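Local coordinates for ornithine carbamoyltransferase (Giardia intestinalis, PDB 3GRF), which is an ornithine carbamoyltransferase of the arginine degradation pathway, probably interconverting ornithine plus carbamoyl phosphate and citrulline plus phosphate, at residues 30-35 with 307-312; 55-60 with 281-286; 39-44 with 321-326. All blocks are in the same frame, centred on the assembly; numbering follows the deposited sequence.

Contact 1: 30-35 with 307-312; sequences DMKKNP and AGNRLH
Two acceptors grip Lys32 NZ where helix 18-33 packs against helix 303-322: Asn309 OD1, 3.1 Å from Lys32 NZ, and the carboxylate of Glu147, which forms a salt bridge with it from helix 135-151. The ammonium lies in the carbonyl plane of Asn309, on a lone pair, with a C=O...N angle of 132°. Asn309 ND2 is in turn given to Thr144 and Glu147, so the rotation of the amide is fixed from both ends and OD1 stays turned to the lysine. A neutral amide suits buried Asn309, since it can accept from a cation and donate to a carboxylate together.

Between backbone and ammonium, the methylenes of Lys32 run over the ring of His312. CG is set trans to the main-chain nitrogen (chi1 -161°) and the rest is fully extended, which draws the chain across the imidazole rather than past it. Lys32 CG stands 3.4 Å from the centroid of the His312 ring, only 14° off the normal, a CH-pi contact over the face. The other face is met by Leu311 CG, offset toward the rim, so the ring is sandwiched between aliphatic groups. Met31 adds a looser touch, its SD 4.4 Å from His312 O.

Just beyond, helix 18-33 ends: Asn34 N still bonds Asp30 O at 2.8 Å, and Asn34 ND2 reaches the Asp30 carboxylate.

A long lysine thus does two jobs, aliphatic stem on the imidazole and charged tip among oxygens. The salt bridge to Glu147 would offset the lysine's charge, while the ammonium, with Lys32 NZ 4.8 Å from His312 NE2, would tend to disfavour protonation of that imidazole.

Contact 2: 55-60 with 281-286; sequences SLRTRV and NCLPAT
Arg57 lies against Leu283 where the Ser-Leu-Arg-Thr-Arg motif at the start of helix 56-69 faces the Cys-Leu-Pro loop that follows strand 278-281. In relatives of the carbamoyltransferase family the first motif binds carbamoyl phosphate and the second borders the same cleft, so this contact probably lies at the active-site cleft between the two domains.

The close part is at the middle of the arginine. Its chain bends at chi3 (-112°) and crosses the leucine at about a right angle, which brings Arg57 NE to 3.4 Å from Leu283 CB. One atom back, Arg57 CD rests 3.7 Å from Cys282 O. Leu283 CD1 comes at the guanidinium edge, in its plane. A branched apolar residue suits position 283 because it also packs on Ala307 of helix 303-322 and on Val96 of the second subunit.

Toward solvent the fit slackens. The exposed Pro284 follows a cis peptide bond, and that bond, with Leu283 C and Pro284 N, lies under one guanidinium face, offset toward the rim. Arg57 NH2 comes no nearer to the proline than 4.3 Å, at Pro284 CA. No hydrogen bond joins the two segments, which meet through van der Waals packing.

The helix start is capped by Ser55: Thr58 N donates to Ser55 OG over 3.1 Å at an N-H...O angle of 159°.

Contact 3: 39-44 with 321-326; sequences TARAAN and FLHDCK
Arg41 and Ala42, at the centre of a type I beta turn from Ala40 to Ala43, meet His323 and Leu322 at the C-terminal end of helix 303-322. The turn opens at Ala40, whose O takes a weak bond from Ala43 N at 3.3 Å.

Arg41 comes next. Its chain keeps CG beside the backbone nitrogen and then folds back at chi2 (-63°) and chi3 (-70°), which lays the guanidinium flat on the His323 imidazole. The two groups stack with their centres 4.1 Å apart and their planes at 14°. Arg41 NH2 sits over the middle of the ring, whereas His323 NE2 is offset toward the rim of the guanidinium. At the ring's edge Arg41 O lies in plane, 3.6 Å from His323 CE1. Asp319 organises the pair: its carboxylate forms a salt bridge with Arg41 NE and its backbone O accepts from His323 ND1. Flat, polar side chains suit this rim of the protein, stacking while Arg41 NE and His323 ND1 keep their bonds to Asp319.

Ala42 follows with a small apolar contact, its CB 4.0 Å from Leu322 CD2; a small methyl suits the place, which Met66 and Leu69 also touch.

The loop, running from helix 18-33 to strand 46-51, is thereby wedged between helix 56-69, whose Leu69 is hydrogen-bonded backbone to backbone with Ala42, and the end of helix 303-322, whose Leu322 also rests on Ile103 of strand 103-107.

Overall arrangement
The first segments follow one another in the carbamoyl phosphate domain (30-35, 39-44, 55-60), while their partners come late in the chain as 307-312, 321-326 and 281-286. Contact 2 is therefore nested inside the loops closed by contacts 1 and 3, which cross each other. Helix 303-322 serves both contacts 1 and 3, their centres about 15 Å apart, and so joins the chain's end to its first domain. Contacts 1 and 2, centres about 16 Å apart, touch through a probable hydrogen bond from Arg310 to Thr58 and through Leu283, which packs the loop of contact 2 on Ala307 of that helix; both also reach the second subunit. Contacts 2 and 3 have centres about 25 Å apart, without touching.

Contact 1: 30-35 with 307-312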
ATOM      1  N   ASP A  30      23.745 -13.948   3.323  1.00 22.87           N
ATOM      2  CA  ASP A  30      23.303 -15.150   2.574  1.00 31.41           C
ATOM      3  C   ASP A  30      22.013 -14.909   1.821  1.00 35.74           C
ATOM      4  O   ASP A  30      21.798 -15.509   0.784  1.00 28.93           O
ATOM      5  CB  ASP A  30      23.132 -16.374   3.461  1.00 28.75           C
ATOM      6  CG  ASP A  30      22.838 -17.639   2.639  1.00 36.59           C
ATOM      7  OD1 ASP A  30      21.795 -18.269   2.845  1.00 40.25           O
ATOM      8  OD2 ASP A  30      23.642 -17.972   1.748  1.00 37.01           O
ATOM      9  N   MET A  31      21.144 -14.051   2.354  1.00 32.22           N
ATOM     10  CA  MET A  31      19.916 -13.658   1.627  1.00 34.19           C
ATOM     11  C   MET A  31      20.201 -12.758   0.457  1.00 26.28           C
ATOM     12  O   MET A  31      19.444 -12.748  -0.496  1.00 28.32           O
ATOM     13  CB  MET A  31      18.942 -12.928   2.551  1.00 29.44           C
ATOM     14  CG  MET A  31      18.478 -13.766   3.709  1.00 35.31           C
ATOM     15  SD  MET A  31      17.526 -12.777   4.815  1.00 27.69           S
ATOM     16  CE  MET A  31      16.568 -14.015   5.687  1.00 33.93           C
ATOM     17  N   LYS A  32      21.283 -11.980   0.535  1.00 30.38           N
ATOM     18  CA  LYS A  32      21.764 -11.225  -0.622  1.00 25.97           C
ATOM     19  C   LYS A  32      22.177 -12.042  -1.791  1.00 29.77           C
ATOM     20  O   LYS A  32      21.809 -11.735  -2.948  1.00 27.62           O
ATOM     21  CB  LYS A  32      22.893 -10.279  -0.240  1.00 33.96           C
ATOM     22  CG  LYS A  32      23.026  -9.209  -1.310  1.00 24.50           C
ATOM     23  CD  LYS A  32      24.115  -8.191  -0.948  1.00 31.39           C
ATOM     24  CE  LYS A  32      24.215  -7.168  -2.085  1.00 22.31           C
ATOM     25  NZ  LYS A  32      25.262  -6.136  -1.834  1.00 24.94           N
ATOM     26  N   LYS A  33      22.911 -13.113  -1.476  1.00 28.93           N
ATOM     27  CA  LYS A  33      23.506 -14.008  -2.448  1.00 31.61           C
ATOM     28  C   LYS A  33      22.602 -15.098  -2.923  1.00 32.95           C
ATOM     29  O   LYS A  33      22.658 -15.468  -4.090  1.00 34.62           O
ATOM     30  CB  LYS A  33      24.685 -14.689  -1.800  1.00 33.78           C
ATOM     31  CG  LYS A  33      25.881 -14.678  -2.713  1.00 41.02           C
ATOM     32  CD  LYS A  33      27.018 -15.365  -2.072  1.00 52.06           C
ATOM     33  CE  LYS A  33      27.243 -16.717  -2.737  1.00 55.10           C
ATOM     34  NZ  LYS A  33      28.592 -17.156  -2.337  1.00 48.95           N
ATOM     35  N   ASN A  34      21.757 -15.599  -2.023  1.00 25.21           N
ATOM     36  CA  ASN A  34      20.884 -16.735  -2.302  1.00 31.04           C
ATOM     37  C   ASN A  34      19.411 -16.451  -1.965  1.00 28.34           C
ATOM     38  O   ASN A  34      18.818 -17.087  -1.080  1.00 27.76           O
ATOM     39  CB  ASN A  34      21.398 -17.945  -1.511  1.00 30.30           C
ATOM     40  CG  ASN A  34      22.849 -18.284  -1.817  1.00 36.08           C
ATOM     41  OD1 ASN A  34      23.172 -18.748  -2.907  1.00 44.40           O
ATOM     42  ND2 ASN A  34      23.725 -18.094  -0.845  1.00 37.04           N
ATOM     43  N   PRO A  35      18.811 -15.444  -2.625  1.00 32.89           N
ATOM     44  CA  PRO A  35      17.464 -15.084  -2.245  1.00 23.97           C
ATOM     45  C   PRO A  35      16.450 -16.222  -2.506  1.00 33.31           C
ATOM     46  O   PRO A  35      15.436 -16.343  -1.819  1.00 29.03           O
ATOM     47  CB  PRO A  35      17.198 -13.859  -3.112  1.00 25.43           C
ATOM     48  CG  PRO A  35      18.127 -13.978  -4.265  1.00 29.87           C
ATOM     49  CD  PRO A  35      19.320 -14.595  -3.715  1.00 25.65           C
ATOM     50  N   ALA A 307      23.182   1.585   0.830  1.00 27.28           N
ATOM     51  CA  ALA A 307      21.754   1.923   0.945  1.00 26.55           C
ATOM     52  C   ALA A 307      20.903   0.793   0.398  1.00 32.26           C
ATOM     53  O   ALA A 307      19.858   0.496   0.937  1.00 31.17           O
ATOM     54  CB  ALA A 307      21.432   3.214   0.198  1.00 33.74           C
ATOM     55  N   GLY A 308      21.367   0.146  -0.667  1.00 24.88           N
ATOM     56  CA  GLY A 308      20.719  -1.041  -1.181  1.00 31.66           C
ATOM     57  C   GLY A 308      20.687  -2.187  -0.194  1.00 35.72           C
ATOM     58  O   GLY A 308      19.762  -3.037  -0.240  1.00 32.86           O
ATOM     59  N   ASN A 309      21.708  -2.229   0.674  1.00 33.54           N
ATOM     60  CA  ASN A 309      21.846  -3.271   1.716  1.00 26.70           C
ATOM     61  C   ASN A 309      20.820  -3.116   2.846  1.00 19.27           C
ATOM     62  O   ASN A 309      20.633  -4.021   3.660  1.00 31.70           O
ATOM     63  CB  ASN A 309      23.280  -3.288   2.297  1.00 25.79           C
ATOM     64  CG  ASN A 309      24.269  -3.994   1.376  1.00 30.16           C
ATOM     65  OD1 ASN A 309      23.903  -4.884   0.598  1.00 30.85           O
ATOM     66  ND2 ASN A 309      25.534  -3.628   1.476  1.00 30.27           N
ATOM     67  N   ARG A 310      20.108  -1.992   2.881  1.00 26.63           N
ATOM     68  CA  ARG A 310      18.937  -1.839   3.734  1.00 23.31           C
ATOM     69  C   ARG A 310      17.964  -2.960   3.475  1.00 23.14           C
ATOM     70  O   ARG A 310      17.350  -3.479   4.417  1.00 23.89           O
ATOM     71  CB  ARG A 310      18.232  -0.477   3.545  1.00 21.83           C
ATOM     72  CG  ARG A 310      18.996   0.739   4.129  1.00 22.11           C
ATOM     73  CD  ARG A 310      19.242   0.572   5.652  1.00 17.97           C
ATOM     74  NE  ARG A 310      17.948   0.627   6.346  1.00 25.50           N
ATOM     75  CZ  ARG A 310      17.245   1.743   6.599  1.00 35.58           C
ATOM     76  NH1 ARG A 310      17.734   2.947   6.309  1.00 32.42           N
ATOM     77  NH2 ARG A 310      16.051   1.659   7.168  1.00 29.01           N
ATOM     78  N   LEU A 311      17.872  -3.371   2.213  1.00 31.38           N
ATOM     79  CA  LEU A 311      16.937  -4.416   1.788  1.00 27.02           C
ATOM     80  C   LEU A 311      17.279  -5.734   2.469  1.00 30.51           C
ATOM     81  O   LEU A 311      16.471  -6.316   3.171  1.00 28.09           O
ATOM     82  CB  LEU A 311      16.892  -4.559   0.235  1.00 22.16           C
ATOM     83  CG  LEU A 311      16.196  -5.855  -0.300  1.00 24.45           C
ATOM     84  CD1 LEU A 311      14.723  -5.988   0.155  1.00 23.03           C
ATOM     85  CD2 LEU A 311      16.339  -6.094  -1.764  1.00 24.84           C
ATOM     86  N   HIS A 312      18.475  -6.233   2.201  1.00 29.24           N
ATOM     87  CA  HIS A 312      18.860  -7.542   2.708  1.00 28.15           C
ATOM     88  C   HIS A 312      18.990  -7.581   4.238  1.00 25.82           C
ATOM     89  O   HIS A 312      18.679  -8.564   4.877  1.00 18.86           O
ATOM     90  CB  HIS A 312      20.189  -7.918   2.048  1.00 32.09           C
ATOM     91  CG  HIS A 312      20.212  -7.658   0.574  1.00 24.35           C
ATOM     92  ND1 HIS A 312      19.391  -8.324  -0.310  1.00 17.55           N
ATOM     93  CD2 HIS A 312      20.912  -6.763  -0.159  1.00 24.15           C
ATOM     94  CE1 HIS A 312      19.618  -7.878  -1.529  1.00 24.56           C
ATOM     95  NE2 HIS A 312      20.544  -6.934  -1.463  1.00 24.34           N
TER

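Contact 2: 55-60 with 281-286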
ATOM      1  N   SER A  55      10.446   7.879   4.632  1.00 46.71           N
ATOM      2  CA  SER A  55      11.834   7.655   4.312  1.00 41.81           C
ATOM      3  C   SER A  55      11.746   6.653   3.207  1.00 42.44           C
ATOM      4  O   SER A  55      11.324   5.513   3.431  1.00 41.44           O
ATOM      5  CB  SER A  55      12.615   7.034   5.480  1.00 38.11           C
ATOM      6  OG  SER A  55      13.856   6.446   5.044  1.00 35.00           O
ATOM      7  N   LEU A  56      12.145   7.087   2.024  1.00 38.84           N
ATOM      8  CA  LEU A  56      12.147   6.254   0.856  1.00 36.51           C
ATOM      9  C   LEU A  56      12.919   5.000   1.166  1.00 33.71           C
ATOM     10  O   LEU A  56      12.422   3.914   0.946  1.00 41.65           O
ATOM     11  CB  LEU A  56      12.805   6.993  -0.315  1.00 42.99           C
ATOM     12  CG  LEU A  56      12.782   6.187  -1.620  1.00 43.49           C
ATOM     13  CD1 LEU A  56      12.005   6.922  -2.685  1.00 41.78           C
ATOM     14  CD2 LEU A  56      14.189   5.892  -2.047  1.00 41.47           C
ATOM     15  N   ARG A  57      14.144   5.163   1.671  1.00 29.44           N
ATOM     16  CA  ARG A  57      15.025   4.049   2.039  1.00 37.69           C
ATOM     17  C   ARG A  57      14.342   3.057   2.953  1.00 31.99           C
ATOM     18  O   ARG A  57      14.377   1.855   2.710  1.00 34.98           O
ATOM     19  CB  ARG A  57      16.283   4.541   2.759  1.00 36.56           C
ATOM     20  CG  ARG A  57      17.494   4.721   1.878  1.00 45.85           C
ATOM     21  CD  ARG A  57      18.351   5.807   2.523  1.00 51.83           C
ATOM     22  NE  ARG A  57      18.365   6.996   1.700  1.00 53.79           N
ATOM     23  CZ  ARG A  57      17.376   7.887   1.600  1.00 56.54           C
ATOM     24  NH1 ARG A  57      16.238   7.749   2.272  1.00 55.22           N
ATOM     25  NH2 ARG A  57      17.524   8.925   0.792  1.00 59.47           N
ATOM     26  N   THR A  58      13.739   3.571   4.027  1.00 35.35           N
ATOM     27  CA  THR A  58      13.177   2.683   5.043  1.00 35.98           C
ATOM     28  C   THR A  58      11.939   2.007   4.459  1.00 32.54           C
ATOM     29  O   THR A  58      11.812   0.795   4.522  1.00 29.70           O
ATOM     30  CB  THR A  58      12.941   3.401   6.399  1.00 36.65           C
ATOM     31  OG1 THR A  58      14.208   3.854   6.898  1.00 36.09           O
ATOM     32  CG2 THR A  58      12.316   2.474   7.441  1.00 32.94           C
ATOM     33  N   ARG A  59      11.059   2.783   3.844  1.00 26.61           N
ATOM     34  CA  ARG A  59       9.836   2.236   3.316  1.00 28.57           C
ATOM     35  C   ARG A  59      10.058   1.224   2.200  1.00 28.96           C
ATOM     36  O   ARG A  59       9.429   0.160   2.186  1.00 26.81           O
ATOM     37  CB  ARG A  59       8.930   3.334   2.793  1.00 35.00           C
ATOM     38  CG  ARG A  59       7.483   2.988   3.002  1.00 44.14           C
ATOM     39  CD  ARG A  59       6.803   2.654   1.710  1.00 42.09           C
ATOM     40  NE  ARG A  59       6.148   3.846   1.231  1.00 41.99           N
ATOM     41  CZ  ARG A  59       4.998   3.876   0.571  1.00 37.88           C
ATOM     42  NH1 ARG A  59       4.318   2.767   0.299  1.00 31.06           N
ATOM     43  NH2 ARG A  59       4.539   5.055   0.192  1.00 31.66           N
ATOM     44  N   VAL A  60      10.930   1.542   1.256  1.00 22.45           N
ATOM     45  CA  VAL A  60      11.092   0.640   0.097  1.00 25.06           C
ATOM     46  C   VAL A  60      11.774  -0.636   0.549  1.00 26.86           C
ATOM     47  O   VAL A  60      11.486  -1.720   0.027  1.00 24.89           O
ATOM     48  CB  VAL A  60      11.892   1.326  -1.075  1.00 23.08           C
ATOM     49  CG1 VAL A  60      12.532   0.315  -2.038  1.00 27.04           C
ATOM     50  CG2 VAL A  60      11.018   2.289  -1.847  1.00 32.16           C
ATOM     51  N   ASN A 281      27.902   6.721   4.539  1.00 26.63           N
ATOM     52  CA  ASN A 281      26.940   7.777   4.980  1.00 27.02           C
ATOM     53  C   ASN A 281      25.563   7.128   4.770  1.00 34.59           C
ATOM     54  O   ASN A 281      25.220   6.671   3.639  1.00 26.66           O
ATOM     55  CB  ASN A 281      27.130   9.062   4.100  1.00 24.36           C
ATOM     56  CG  ASN A 281      26.156  10.229   4.432  1.00 39.52           C
ATOM     57  OD1 ASN A 281      26.478  11.383   4.189  1.00 38.96           O
ATOM     58  ND2 ASN A 281      24.987   9.929   4.964  1.00 28.44           N
ATOM     59  N   CYS A 282      24.769   7.041   5.837  1.00 29.11           N
ATOM     60  CA  CYS A 282      23.493   6.332   5.763  1.00 32.39           C
ATOM     61  C   CYS A 282      22.483   7.018   4.836  1.00 33.23           C
ATOM     62  O   CYS A 282      21.485   6.403   4.452  1.00 30.54           O
ATOM     63  CB  CYS A 282      22.932   6.132   7.169  1.00 29.17           C
ATOM     64  SG  CYS A 282      22.780   7.651   8.160  1.00 33.50           S
ATOM     65  N   LEU A 283      22.752   8.275   4.472  1.00 26.14           N
ATOM     66  CA  LEU A 283      21.868   9.097   3.600  1.00 37.52           C
ATOM     67  C   LEU A 283      20.640   9.664   4.341  1.00 41.45           C
ATOM     68  O   LEU A 283      20.280   9.167   5.391  1.00 39.61           O
ATOM     69  CB  LEU A 283      21.451   8.367   2.304  1.00 37.53           C
ATOM     70  CG  LEU A 283      22.567   7.837   1.382  1.00 40.81           C
ATOM     71  CD1 LEU A 283      22.023   7.021   0.191  1.00 32.11           C
ATOM     72  CD2 LEU A 283      23.499   8.975   0.919  1.00 36.91           C
ATOM     73  N   PRO A 284      20.018  10.738   3.816  1.00 44.29           N
ATOM     74  CA  PRO A 284      20.350  11.572   2.649  1.00 48.47           C
ATOM     75  C   PRO A 284      21.702  12.292   2.765  1.00 45.87           C
ATOM     76  O   PRO A 284      22.050  12.812   3.843  1.00 40.21           O
ATOM     77  CB  PRO A 284      19.205  12.589   2.618  1.00 48.83           C
ATOM     78  CG  PRO A 284      18.725  12.635   4.017  1.00 52.10           C
ATOM     79  CD  PRO A 284      18.794  11.223   4.476  1.00 49.71           C
ATOM     80  N   ALA A 285      22.462  12.278   1.670  1.00 39.49           N
ATOM     81  CA  ALA A 285      23.746  12.974   1.569  1.00 38.00           C
ATOM     82  C   ALA A 285      23.578  14.414   1.074  1.00 44.83           C
ATOM     83  O   ALA A 285      22.891  14.656   0.076  1.00 45.13           O
ATOM     84  CB  ALA A 285      24.679  12.222   0.625  1.00 34.34           C
ATOM     85  N   THR A 286      24.218  15.360   1.763  1.00 38.24           N
ATOM     86  CA  THR A 286      24.359  16.730   1.263  1.00 44.88           C
ATOM     87  C   THR A 286      25.827  17.045   0.951  1.00 37.41           C
ATOM     88  O   THR A 286      26.651  17.273   1.854  1.00 32.01           O
ATOM     89  CB  THR A 286      23.770  17.758   2.253  1.00 37.00           C
ATOM     90  OG1 THR A 286      22.447  17.353   2.597  1.00 38.88           O
ATOM     91  CG2 THR A 286      23.714  19.146   1.646  1.00 45.16           C
TER

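Contact 3: 39-44 with 321-326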
ATOM      1  N   THR A  39      12.317 -17.519  -0.004  1.00 22.81           N
ATOM      2  CA  THR A  39      11.233 -17.022  -0.781  1.00 25.51           C
ATOM      3  C   THR A  39       9.831 -17.280  -0.165  1.00 25.88           C
ATOM      4  O   THR A  39       8.814 -16.734  -0.617  1.00 28.53           O
ATOM      5  CB  THR A  39      11.487 -17.571  -2.172  1.00 29.84           C
ATOM      6  OG1 THR A  39      11.546 -16.484  -3.094  1.00 33.30           O
ATOM      7  CG2 THR A  39      10.535 -18.577  -2.562  1.00 26.97           C
ATOM      8  N   ALA A  40       9.775 -18.096   0.884  1.00 28.80           N
ATOM      9  CA  ALA A  40       8.511 -18.466   1.518  1.00 33.39           C
ATOM     10  C   ALA A  40       8.606 -18.338   3.040  1.00 33.65           C
ATOM     11  O   ALA A  40       7.733 -18.806   3.778  1.00 30.61           O
ATOM     12  CB  ALA A  40       8.116 -19.861   1.111  1.00 32.59           C
ATOM     13  N   ARG A  41       9.665 -17.679   3.505  1.00 31.15           N
ATOM     14  CA  ARG A  41       9.908 -17.479   4.946  1.00 29.29           C
ATOM     15  C   ARG A  41       8.802 -16.689   5.667  1.00 30.49           C
ATOM     16  O   ARG A  41       8.428 -17.038   6.796  1.00 32.41           O
ATOM     17  CB  ARG A  41      11.284 -16.836   5.171  1.00 25.91           C
ATOM     18  CG  ARG A  41      12.512 -17.753   4.897  1.00 37.19           C
ATOM     19  CD  ARG A  41      12.583 -18.985   5.842  1.00 35.88           C
ATOM     20  NE  ARG A  41      12.910 -18.565   7.206  1.00 40.85           N
ATOM     21  CZ  ARG A  41      13.144 -19.361   8.250  1.00 35.12           C
ATOM     22  NH1 ARG A  41      13.084 -20.678   8.156  1.00 33.17           N
ATOM     23  NH2 ARG A  41      13.462 -18.808   9.407  1.00 29.95           N
ATOM     24  N   ALA A  42       8.237 -15.673   5.005  1.00 25.57           N
ATOM     25  CA  ALA A  42       7.087 -14.917   5.556  1.00 33.00           C
ATOM     26  C   ALA A  42       5.804 -15.104   4.765  1.00 24.90           C
ATOM     27  O   ALA A  42       4.948 -14.231   4.773  1.00 22.16           O
ATOM     28  CB  ALA A  42       7.428 -13.369   5.621  1.00 21.62           C
ATOM     29  N   ALA A  43       5.652 -16.224   4.071  1.00 19.09           N
ATOM     30  CA  ALA A  43       4.458 -16.454   3.295  1.00 24.57           C
ATOM     31  C   ALA A  43       3.253 -16.222   4.199  1.00 31.14           C
ATOM     32  O   ALA A  43       3.240 -16.711   5.324  1.00 32.79           O
ATOM     33  CB  ALA A  43       4.447 -17.904   2.759  1.00 25.82           C
ATOM     34  N   ASN A  44       2.250 -15.471   3.699  1.00 29.47           N
ATOM     35  CA  ASN A  44       0.989 -15.161   4.414  1.00 28.15           C
ATOM     36  C   ASN A  44       1.089 -14.347   5.687  1.00 27.46           C
ATOM     37  O   ASN A  44       0.106 -14.222   6.472  1.00 25.82           O
ATOM     38  CB  ASN A  44       0.158 -16.405   4.672  1.00 25.34           C
ATOM     39  CG  ASN A  44      -0.157 -17.147   3.405  1.00 33.84           C
ATOM     40  OD1 ASN A  44      -1.016 -16.740   2.631  1.00 29.91           O
ATOM     41  ND2 ASN A  44       0.593 -18.199   3.146  1.00 23.79           N
ATOM     42  N   PHE A 321      12.930 -11.862  13.736  1.00 30.35           N
ATOM     43  CA  PHE A 321      11.939 -11.543  14.788  1.00 26.97           C
ATOM     44  C   PHE A 321      10.624 -12.260  14.575  1.00 33.81           C
ATOM     45  O   PHE A 321       9.897 -12.531  15.530  1.00 34.24           O
ATOM     46  CB  PHE A 321      11.767 -10.017  14.991  1.00 33.43           C
ATOM     47  CG  PHE A 321      12.858  -9.418  15.864  1.00 25.30           C
ATOM     48  CD1 PHE A 321      12.676  -9.280  17.230  1.00 32.66           C
ATOM     49  CD2 PHE A 321      14.095  -9.098  15.330  1.00 25.32           C
ATOM     50  CE1 PHE A 321      13.683  -8.760  18.035  1.00 26.71           C
ATOM     51  CE2 PHE A 321      15.119  -8.602  16.140  1.00 33.85           C
ATOM     52  CZ  PHE A 321      14.918  -8.445  17.498  1.00 29.85           C
ATOM     53  N   LEU A 322      10.355 -12.602  13.316  1.00 36.05           N
ATOM     54  CA  LEU A 322       9.198 -13.388  12.916  1.00 38.18           C
ATOM     55  C   LEU A 322       9.264 -14.805  13.575  1.00 37.39           C
ATOM     56  O   LEU A 322       8.225 -15.370  13.936  1.00 35.83           O
ATOM     57  CB  LEU A 322       9.152 -13.537  11.388  1.00 34.28           C
ATOM     58  CG  LEU A 322       7.915 -12.969  10.641  1.00 41.15           C
ATOM     59  CD1 LEU A 322       7.142 -11.997  11.532  1.00 37.86           C
ATOM     60  CD2 LEU A 322       8.354 -12.294   9.348  1.00 36.75           C
ATOM     61  N   HIS A 323      10.474 -15.360  13.709  1.00 36.34           N
ATOM     62  CA  HIS A 323      10.787 -16.646  14.375  1.00 43.07           C
ATOM     63  C   HIS A 323      11.466 -16.283  15.741  1.00 44.24           C
ATOM     64  O   HIS A 323      10.767 -15.966  16.705  1.00 53.21           O
ATOM     65  CB  HIS A 323      11.545 -17.571  13.386  1.00 33.19           C
ATOM     66  CG  HIS A 323      10.925 -17.678  11.905  1.00 41.42           C
ATOM     67  ND1 HIS A 323      10.864 -16.602  11.036  1.00 46.89           N
ATOM     68  CD2 HIS A 323      10.374 -18.737  11.238  1.00 53.80           C
ATOM     69  CE1 HIS A 323      10.290 -16.988   9.905  1.00 48.89           C
ATOM     70  NE2 HIS A 323       9.991 -18.275   9.994  1.00 52.39           N
ATOM     71  N   ASP A 324      12.810 -16.318  15.806  1.00 65.16           N
ATOM     72  CA  ASP A 324      13.685 -15.816  16.911  1.00 60.21           C
ATOM     73  C   ASP A 324      14.989 -16.546  17.012  1.00 54.18           C
ATOM     74  O   ASP A 324      15.887 -16.105  17.727  1.00 51.62           O
ATOM     75  CB  ASP A 324      13.152 -15.856  18.338  1.00 69.44           C
ATOM     76  CG  ASP A 324      12.493 -14.474  18.622  1.00 91.74           C
ATOM     77  OD1 ASP A 324      11.966 -13.868  17.680  1.00 99.00           O
ATOM     78  OD2 ASP A 324      12.517 -14.048  19.788  1.00 99.00           O
ATOM     79  N   CYS A 325      15.127 -17.659  16.367  1.00 50.46           N
ATOM     80  CA  CYS A 325      16.342 -18.324  16.716  1.00 52.72           C
ATOM     81  C   CYS A 325      17.403 -18.507  15.684  1.00 50.11           C
ATOM     82  O   CYS A 325      17.243 -18.402  14.475  1.00 58.76           O
ATOM     83  CB  CYS A 325      15.995 -19.672  17.363  1.00 62.34           C
ATOM     84  SG  CYS A 325      14.760 -20.650  16.442  1.00 84.33           S
ATOM     85  N   LYS A 326      18.520 -18.778  16.312  1.00 48.78           N
ATOM     86  CA  LYS A 326      19.734 -19.063  15.613  1.00 43.98           C
ATOM     87  C   LYS A 326      20.660 -17.862  15.563  1.00 44.76           C
ATOM     88  O   LYS A 326      20.611 -16.982  16.423  1.00 42.80           O
ATOM     89  CB  LYS A 326      19.402 -19.538  14.202  1.00 44.41           C
ATOM     90  CG  LYS A 326      18.962 -20.989  14.121  1.00 44.30           C
ATOM     91  CD  LYS A 326      20.053 -21.837  13.496  1.00 53.09           C
ATOM     92  CE  LYS A 326      20.077 -21.684  11.991  1.00 49.75           C
ATOM     93  NZ  LYS A 326      18.708 -21.595  11.403  1.00 49.79           N
TER